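PDB 4ARU: histidine acid phosphatase, which belongs to branch 2 of the histidine phosphatase superfamily. Local coordinates for residues E54-I57 with S58-G61; H404-P408 with A409-P413. One frame throughout, in Å; residues are numbered along the deposited sequence. Where two conformers were deposited one is given.

Interaction 1 (E54-I57 with S58-G61); sequences EHLI and SLMG
Glu54 and Ser58 are joined by the first i to i+4 bond of two turns in the alpha-helix 51-70, which belongs to the alpha/beta fold of the histidine phosphatases. Ser58 N meets Glu54 O at 2.9 Å, while the Glu54 side chain touches Lys97 of helix 93-106. His55 contributes both a carbonyl and a ring. Two donors grip His55 O: Leu59 N lies in the carbonyl plane at 2.9 Å, and in the conformer described Ser58 OG, placed between its own backbone N and carbonyl carbon (chi1 78°), also donates to His55 O at 2.7 Å. The His55 CG is anti to the backbone N (chi1 175°), which brings the imidazole face against Leu59, one turn on. The Leu59 CG sits over that face in a CH-pi contact, 4.2 Å from the His55 ring centroid and offset toward the rim. Leu56 sends CD2 to Leu59 CD1 at 4.2 Å, and its carbonyl takes both Met60 N, at a longish 3.3 Å, and the side-chain NE2 of Gln357. Ile57 packs on Thr98 and Ala101 of helix 93-106, and its O receives Gly61 N at 2.9 Å, in the carbonyl plane.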
loop_
_atom_site.group_PDB
_atom_site.type_symbol
_atom_site.label_atom_id
_atom_site.label_comp_id
_atom_site.label_asym_id
_atom_site.label_seq_id
_atom_site.Cartn_x
_atom_site.Cartn_y
_atom_site.Cartn_z
ATOM N N GLU A 54 12.097 -7.092 7.446
ATOM C CA GLU A 54 13.099 -6.037 7.429
ATOM C C GLU A 54 14.147 -6.262 6.379
ATOM O O GLU A 54 14.537 -5.341 5.635
ATOM C CB GLU A 54 13.724 -5.907 8.818
ATOM C CG GLU A 54 12.786 -5.375 9.871
ATOM C CD GLU A 54 13.378 -5.485 11.274
ATOM O OE1 GLU A 54 13.386 -6.573 11.874
ATOM O OE2 GLU A 54 13.875 -4.461 11.807
ATOM N N HIS A 55 14.639 -7.482 6.295
ATOM C CA HIS A 55 15.643 -7.846 5.274
ATOM C C HIS A 55 15.112 -7.557 3.867
ATOM O O HIS A 55 15.775 -6.969 3.029
ATOM C CB HIS A 55 16.067 -9.290 5.430
ATOM C CG HIS A 55 16.994 -9.749 4.356
ATOM N ND1 HIS A 55 18.240 -9.186 4.139
ATOM C CD2 HIS A 55 16.814 -10.659 3.374
ATOM C CE1 HIS A 55 18.801 -9.780 3.094
ATOM N NE2 HIS A 55 17.962 -10.682 2.625
ATOM N N LEU A 56 13.888 -7.979 3.630
ATOM C CA LEU A 56 13.255 -7.769 2.337
ATOM C C LEU A 56 13.109 -6.306 2.000
ATOM O O LEU A 56 13.277 -5.941 0.834
ATOM C CB LEU A 56 11.915 -8.546 2.261
ATOM C CG LEU A 56 12.012 -10.074 2.163
ATOM C CD1 LEU A 56 10.679 -10.707 2.460
ATOM C CD2 LEU A 56 12.513 -10.500 0.795
ATOM N N ILE A 57 12.774 -5.451 2.971
ATOM C CA ILE A 57 12.753 -4.017 2.741
ATOM C C ILE A 57 14.141 -3.503 2.441
ATOM O O ILE A 57 14.294 -2.654 1.541
ATOM C CB ILE A 57 12.154 -3.272 3.936
ATOM C CG1 ILE A 57 10.690 -3.604 4.107
ATOM C CG2 ILE A 57 12.355 -1.754 3.792
ATOM C CD1 ILE A 57 9.756 -3.158 2.987
ATOM N N SER A 58 15.163 -3.980 3.163
ATOM C CA SER A 58 16.532 -3.533 2.859
ATOM C C SER A 58 16.938 -3.905 1.428
ATOM O O SER A 58 17.639 -3.130 0.789
ATOM C CB SER A 58 17.534 -4.080 3.871
ATOM O OG SER A 58 17.858 -5.433 3.622
ATOM N N LEU A 59 16.452 -5.051 0.924
ATOM C CA LEU A 59 16.768 -5.431 -0.472
ATOM C C LEU A 59 16.156 -4.362 -1.412
ATOM O O LEU A 59 16.802 -3.938 -2.392
ATOM C CB LEU A 59 16.264 -6.855 -0.823
ATOM C CG LEU A 59 16.956 -7.973 -0.089
ATOM C CD1 LEU A 59 16.321 -9.314 -0.500
ATOM C CD2 LEU A 59 18.458 -8.011 -0.333
ATOM N N MET A 60 14.936 -3.932 -1.152
ATOM C CA MET A 60 14.328 -2.819 -1.897
ATOM C C MET A 60 15.150 -1.536 -1.781
ATOM O O MET A 60 15.366 -0.853 -2.784
ATOM C CB MET A 60 12.878 -2.563 -1.482
ATOM C CG MET A 60 11.936 -3.670 -1.905
ATOM S SD MET A 60 11.541 -3.612 -3.664
ATOM C CE MET A 60 10.356 -2.268 -3.758
ATOM N N GLY A 61 15.611 -1.212 -0.571
ATOM C CA GLY A 61 16.485 -0.036 -0.386
ATOM C C GLY A 61 17.699 -0.100 -1.293
ATOM O O GLY A 61 18.078 0.907 -1.890
#

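Interaction 2 (H404-P408 with A409-P413); sequences HSVEP and ACQLP
Glu407 and Cys410 close a short 3-10 turn just beyond the C-terminal end of helix 395-405, after Val406 has left helical geometry. Cys410 N donates to Glu407 O at 2.9 Å, approaching from above the carbonyl plane, and the next amide along, Gln411 N, makes a longer 3.3 Å bond to Pro408 O, again from above the plane. The close packing lies on the Cys410 side: the Glu407 CG rests against Cys410 SG at 3.5 Å, and that sulfur is buried in its disulfide with Cys135. The Glu407 chain starts anti to the backbone N (chi1 174°) and bends at chi2 (44°), bringing OE2 to Ala409 N. There OE2 accepts from Ala409 N at 3.0 Å on its anti side, with Ala409 CB alongside. This is the solvent side of the contact: the carboxylate bond is well formed, but Pro408 and Ala409 are exposed and the other oxygen, OE1, has only a long, weak ion pair with Lys268. Beyond the turn, Gln411 and Val406 cross at about a right angle, with Gln411 NE2 lying 3.5 Å from Val406 CG2; the amide is held by a hydrogen bond to Gln276 of helix 264-282. The chemistry is that of a 3-10 turn whose N-H groups are satisfied locally, those of Cys410 and Gln411 by backbone carbonyls and that of Ala409 by a carboxylate, with the disulfide adding a covalent anchor.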
loop_
_atom_site.group_PDB
_atom_site.type_symbol
_atom_site.label_atom_id
_atom_site.label_comp_id
_atom_site.label_asym_id
_atom_site.label_seq_id
_atom_site.Cartn_x
_atom_site.Cartn_y
_atom_site.Cartn_z
ATOM N N HIS A 404 -8.224 19.318 -7.276
ATOM C CA HIS A 404 -9.623 18.923 -7.473
ATOM C C HIS A 404 -9.960 17.615 -6.770
ATOM O O HIS A 404 -11.125 17.330 -6.533
ATOM C CB HIS A 404 -9.949 18.823 -8.969
ATOM C CG HIS A 404 -10.114 20.153 -9.637
ATOM N ND1 HIS A 404 -10.907 21.156 -9.119
ATOM C CD2 HIS A 404 -9.635 20.628 -10.817
ATOM C CE1 HIS A 404 -10.866 22.210 -9.919
ATOM N NE2 HIS A 404 -10.099 21.914 -10.957
ATOM N N SER A 405 -8.973 16.798 -6.397
ATOM C CA SER A 405 -9.266 15.513 -5.754
ATOM C C SER A 405 -9.269 15.558 -4.215
ATOM O O SER A 405 -10.000 14.810 -3.599
ATOM C CB SER A 405 -8.322 14.404 -6.203
ATOM O OG SER A 405 -7.053 14.573 -5.678
ATOM N N VAL A 406 -8.561 16.513 -3.644
ATOM C CA VAL A 406 -8.505 16.615 -2.194
ATOM C C VAL A 406 -9.837 17.041 -1.629
ATOM O O VAL A 406 -10.673 17.692 -2.292
ATOM C CB VAL A 406 -7.374 17.550 -1.714
ATOM C CG1 VAL A 406 -6.008 16.932 -2.037
ATOM C CG2 VAL A 406 -7.567 18.943 -2.249
ATOM N N GLU A 407 -10.034 16.664 -0.370
ATOM C CA GLU A 407 -11.144 17.156 0.427
ATOM C C GLU A 407 -10.649 18.294 1.326
ATOM O O GLU A 407 -9.851 18.053 2.209
ATOM C CB GLU A 407 -11.709 16.048 1.281
ATOM C CG GLU A 407 -12.784 16.421 2.295
ATOM C CD GLU A 407 -13.838 17.359 1.741
ATOM O OE1 GLU A 407 -14.501 16.921 0.734
ATOM O OE2 GLU A 407 -14.030 18.520 2.253
ATOM N N PRO A 408 -11.088 19.517 1.081
ATOM C CA PRO A 408 -10.547 20.607 1.886
ATOM C C PRO A 408 -10.712 20.445 3.397
ATOM O O PRO A 408 -9.848 20.897 4.153
ATOM C CB PRO A 408 -11.330 21.806 1.414
ATOM C CG PRO A 408 -11.695 21.485 0.003
ATOM C CD PRO A 408 -11.973 20.023 0.017
ATOM N N ALA A 409 -11.808 19.840 3.856
ATOM C CA ALA A 409 -12.009 19.630 5.297
ATOM C C ALA A 409 -10.985 18.694 5.920
ATOM O O ALA A 409 -10.855 18.678 7.154
ATOM C CB ALA A 409 -13.420 19.112 5.567
ATOM N N CYS A 410 -10.259 17.929 5.091
ATOM C CA CYS A 410 -9.329 16.938 5.566
ATOM C C CYS A 410 -7.881 17.354 5.414
ATOM O O CYS A 410 -7.004 16.532 5.648
ATOM C CB CYS A 410 -9.579 15.661 4.771
ATOM S SG CYS A 410 -11.216 14.941 5.080
ATOM N N GLN A 411 -7.650 18.612 5.025
ATOM C CA GLN A 411 -6.304 19.178 5.013
ATOM C C GLN A 411 -5.788 19.346 6.440
ATOM O O GLN A 411 -6.555 19.633 7.357
ATOM C CB GLN A 411 -6.274 20.504 4.261
ATOM C CG GLN A 411 -6.626 20.374 2.793
ATOM C CD GLN A 411 -5.478 19.898 1.890
ATOM O OE1 GLN A 411 -4.398 19.420 2.330
ATOM N NE2 GLN A 411 -5.725 19.968 0.601
ATOM N N LEU A 412 -4.489 19.104 6.623
ATOM C CA LEU A 412 -3.910 19.271 7.958
ATOM C C LEU A 412 -3.923 20.737 8.353
ATOM O O LEU A 412 -3.508 21.587 7.571
ATOM C CB LEU A 412 -2.515 18.669 8.015
ATOM C CG LEU A 412 -2.415 17.171 7.767
ATOM C CD1 LEU A 412 -0.985 16.697 7.959
ATOM C CD2 LEU A 412 -3.394 16.350 8.613
ATOM N N PRO A 413 -4.465 21.039 9.550
ATOM C CA PRO A 413 -4.655 22.400 10.009
ATOM C C PRO A 413 -3.354 23.150 10.161
ATOM O O PRO A 413 -2.376 22.563 10.604
ATOM C CB PRO A 413 -5.264 22.222 11.411
ATOM C CG PRO A 413 -5.892 20.897 11.402
ATOM C CD PRO A 413 -5.028 20.053 10.499
ATOM O OXT PRO A 413 -3.330 24.356 9.877
#

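How the interactions relate
Interaction 1 and interaction 2 lie on opposite sides of the chain's centre, with their own centres 33 Å apart and nearest atoms about 23 Å apart, so neither touches the other. Residues 54-61 are two turns starting near the N-terminal end of the long helix 51-70 and pack against helix 93-106, about 16 Å from the chain's centre. Residues 404-413 run from the end of the last helix, 395-405, to the C-terminus, at about 21 Å, and are tied to helix 264-282. One is regular and partly buried, the other an irregular surface turn anchored by a disulfide. No residue of either belongs to the potassium ion site formed by Asn380, Ile381, Cys384 and Gln387.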